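Local structure of PlaB phospholipase (Legionella pneumophila, 6ZTI) at the interface of chains A and B. The protein is a phospholipase of the alpha/beta-hydrolase fold, a virulence-linked enzyme whose activity is controlled by tetramerization mediated by NAD(H). Numbering follows the deposited sequence. Chains: chain A/B, PlaB phospholipase.

The interface of chains A and B. Residues chain A 467-470, 479; chain B 19, 57-59.
A:Arg469 and B:Arg59 pair through their backbones, joining strand 468-471 near the C-terminus of one chain edge to edge and antiparallel with strand 55-60 in the N-terminal alpha/beta-hydrolase part of the other. A:Arg469 N donates to B:Arg59 O at 2.9 Å (173° at H). In return B:Arg59 N donates to A:Arg469 O at 2.8 Å, and both donors lie nearly along the C=O axis. The bridge continues from A:Ile470 to B:Gly58, which has no side chain; there the A:Phe468 ring atom CE1 comes to 3.9 Å from B:Gly58 CA, an approach that the bare glycine probably allows. The same carbon meets A:Ile470 CG2, whose methyl also touches the branch methyl CG2 of B:Ile19 at 4.1 Å, on the neighbouring strand 16-21, the two side chains crossing at a slant.

Beside the bridge, the arginines meet with an aliphatic carbon against a guanidinium face, their two guanidinium planes 73° apart. B:Arg59 sets CG between its own backbone N and carbonyl carbon (chi1 65°) and then runs extended to NE, which lays one guanidinium face over A:Arg469 CB, 3.6 Å from CZ. On its other flank, B:Arg59 CB packs against A:Ile479 CG1 at 3.9 Å, the two side chains running alongside each other and pointing opposite ways. A:Arg469 bends away at chi2 and chi3, which should ease repulsion between the like charges. The twofold axis repeats this patch with the chains exchanged, so each subunit both lends and receives a C-terminal strand; this exchange joins two of the four subunits in the deposited tetramer and probably contributes to its assembly. Behind the contact the bent arginine is tied to its own chain: A:Arg469 NE donates to A:Phe468 O at 3.0 Å, with the oxygen lying in the guanidinium plane.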
ATOM      1  N   VAL A 467     -21.581  -8.883  22.956  1.00 14.35           N
ATOM      2  CA  VAL A 467     -20.523  -7.879  22.934  1.00 14.63           C
ATOM      3  C   VAL A 467     -20.372  -7.219  24.295  1.00 12.97           C
ATOM      4  O   VAL A 467     -19.284  -6.750  24.639  1.00 17.30           O
ATOM      5  CB  VAL A 467     -20.798  -6.849  21.823  1.00 12.27           C
ATOM      6  CG1 VAL A 467     -19.893  -5.644  21.961  1.00 14.81           C
ATOM      7  CG2 VAL A 467     -20.597  -7.504  20.461  1.00 17.36           C
ATOM      8  N   PHE A 468     -21.436  -7.175  25.092  1.00 13.10           N
ATOM      9  CA  PHE A 468     -21.331  -6.638  26.450  1.00 16.05           C
ATOM     10  C   PHE A 468     -22.443  -7.242  27.293  1.00 13.64           C
ATOM     11  O   PHE A 468     -23.622  -7.112  26.942  1.00 15.06           O
ATOM     12  CB  PHE A 468     -21.415  -5.103  26.457  1.00 12.47           C
ATOM     13  CG  PHE A 468     -20.726  -4.460  27.635  1.00 12.47           C
ATOM     14  CD1 PHE A 468     -20.994  -4.876  28.925  1.00 12.92           C
ATOM     15  CD2 PHE A 468     -19.799  -3.451  27.446  1.00 12.24           C
ATOM     16  CE1 PHE A 468     -20.355  -4.287  30.026  1.00 17.05           C
ATOM     17  CE2 PHE A 468     -19.141  -2.863  28.526  1.00 12.68           C
ATOM     18  CZ  PHE A 468     -19.420  -3.285  29.826  1.00 12.53           C
ATOM     19  N   ARG A 469     -22.061  -7.919  28.374  1.00 14.22           N
ATOM     20  CA  ARG A 469     -22.969  -8.470  29.368  1.00 16.41           C
ATOM     21  C   ARG A 469     -22.498  -8.039  30.752  1.00 17.59           C
ATOM     22  O   ARG A 469     -21.309  -7.787  30.965  1.00 14.77           O
ATOM     23  CB  ARG A 469     -23.022 -10.007  29.299  1.00 17.18           C
ATOM     24  CG  ARG A 469     -23.466 -10.582  27.946  1.00 20.58           C
ATOM     25  CD  ARG A 469     -24.995 -10.615  27.806  1.00 23.13           C
ATOM     26  NE  ARG A 469     -25.535  -9.316  27.426  1.00 17.95           N
ATOM     27  CZ  ARG A 469     -26.822  -8.992  27.470  1.00 17.16           C
ATOM     28  NH1 ARG A 469     -27.718  -9.872  27.892  1.00 16.64           N
ATOM     29  NH2 ARG A 469     -27.208  -7.775  27.102  1.00 16.65           N
ATOM     30  N   ILE A 470     -23.436  -7.949  31.697  1.00 15.45           N
ATOM     31  CA  ILE A 470     -23.100  -7.731  33.099  1.00 23.81           C
ATOM     32  C   ILE A 470     -23.773  -8.823  33.918  1.00 21.02           C
ATOM     33  O   ILE A 470     -24.848  -9.318  33.564  1.00 22.24           O
ATOM     34  CB  ILE A 470     -23.503  -6.330  33.618  1.00 19.63           C
ATOM     35  CG1 ILE A 470     -25.023  -6.178  33.709  1.00 24.46           C
ATOM     36  CG2 ILE A 470     -22.923  -5.229  32.718  1.00 16.18           C
ATOM     37  CD1 ILE A 470     -25.445  -4.915  34.407  1.00 23.44           C
ATOM     38  N   ILE A 479     -14.348 -15.169  29.794  1.00 21.27           N
ATOM     39  CA  ILE A 479     -15.308 -14.406  29.009  1.00 19.18           C
ATOM     40  C   ILE A 479     -15.586 -15.168  27.723  1.00 23.02           C
ATOM     41  O   ILE A 479     -14.684 -15.353  26.898  1.00 25.24           O
ATOM     42  CB  ILE A 479     -14.781 -12.994  28.712  1.00 23.12           C
ATOM     43  CG1 ILE A 479     -14.622 -12.222  30.025  1.00 23.88           C
ATOM     44  CG2 ILE A 479     -15.719 -12.260  27.741  1.00 20.76           C
ATOM     45  CD1 ILE A 479     -13.950 -10.890  29.876  1.00 25.45           C
TER
ATOM     46  N   ILE B  19     -20.878  -1.279  38.898  1.00 11.73           N
ATOM     47  CA  ILE B  19     -20.614  -2.079  37.710  1.00 13.92           C
ATOM     48  C   ILE B  19     -19.134  -1.938  37.377  1.00 14.67           C
ATOM     49  O   ILE B  19     -18.648  -0.822  37.154  1.00 14.33           O
ATOM     50  CB  ILE B  19     -21.473  -1.645  36.510  1.00 13.97           C
ATOM     51  CG1 ILE B  19     -22.965  -1.728  36.848  1.00 14.09           C
ATOM     52  CG2 ILE B  19     -21.167  -2.516  35.306  1.00 12.03           C
ATOM     53  CD1 ILE B  19     -23.857  -1.134  35.771  1.00 20.50           C
ATOM     54  N   LEU B  57     -20.248  -7.478  37.540  1.00 15.04           N
ATOM     55  CA  LEU B  57     -19.059  -7.602  36.721  1.00 12.18           C
ATOM     56  C   LEU B  57     -19.460  -7.419  35.262  1.00 21.19           C
ATOM     57  O   LEU B  57     -20.305  -8.159  34.747  1.00 14.52           O
ATOM     58  CB  LEU B  57     -18.386  -8.952  36.956  1.00 12.67           C
ATOM     59  CG  LEU B  57     -18.008  -9.278  38.394  1.00 18.75           C
ATOM     60  CD1 LEU B  57     -17.165 -10.554  38.409  1.00 19.62           C
ATOM     61  CD2 LEU B  57     -17.271  -8.125  39.056  1.00 17.07           C
ATOM     62  N   GLY B  58     -18.886  -6.403  34.615  1.00 11.50           N
ATOM     63  CA  GLY B  58     -19.042  -6.262  33.183  1.00 14.09           C
ATOM     64  C   GLY B  58     -18.080  -7.172  32.444  1.00 14.41           C
ATOM     65  O   GLY B  58     -16.981  -7.462  32.915  1.00 18.03           O
ATOM     66  N   ARG B  59     -18.529  -7.685  31.297  1.00 10.83           N
ATOM     67  CA  ARG B  59     -17.654  -8.422  30.390  1.00 21.11           C
ATOM     68  C   ARG B  59     -18.045  -8.068  28.962  1.00 21.35           C
ATOM     69  O   ARG B  59     -19.214  -8.210  28.578  1.00 11.39           O
ATOM     70  CB  ARG B  59     -17.727  -9.938  30.632  1.00 19.35           C
ATOM     71  CG  ARG B  59     -19.066 -10.602  30.352  1.00 19.89           C
ATOM     72  CD  ARG B  59     -19.038 -12.067  30.790  1.00 26.87           C
ATOM     73  NE  ARG B  59     -20.215 -12.789  30.321  1.00 24.20           N
ATOM     74  CZ  ARG B  59     -21.401 -12.763  30.926  1.00 24.72           C
ATOM     75  NH1 ARG B  59     -21.578 -12.054  32.032  1.00 24.86           N
ATOM     76  NH2 ARG B  59     -22.415 -13.448  30.419  1.00 16.71           N
TER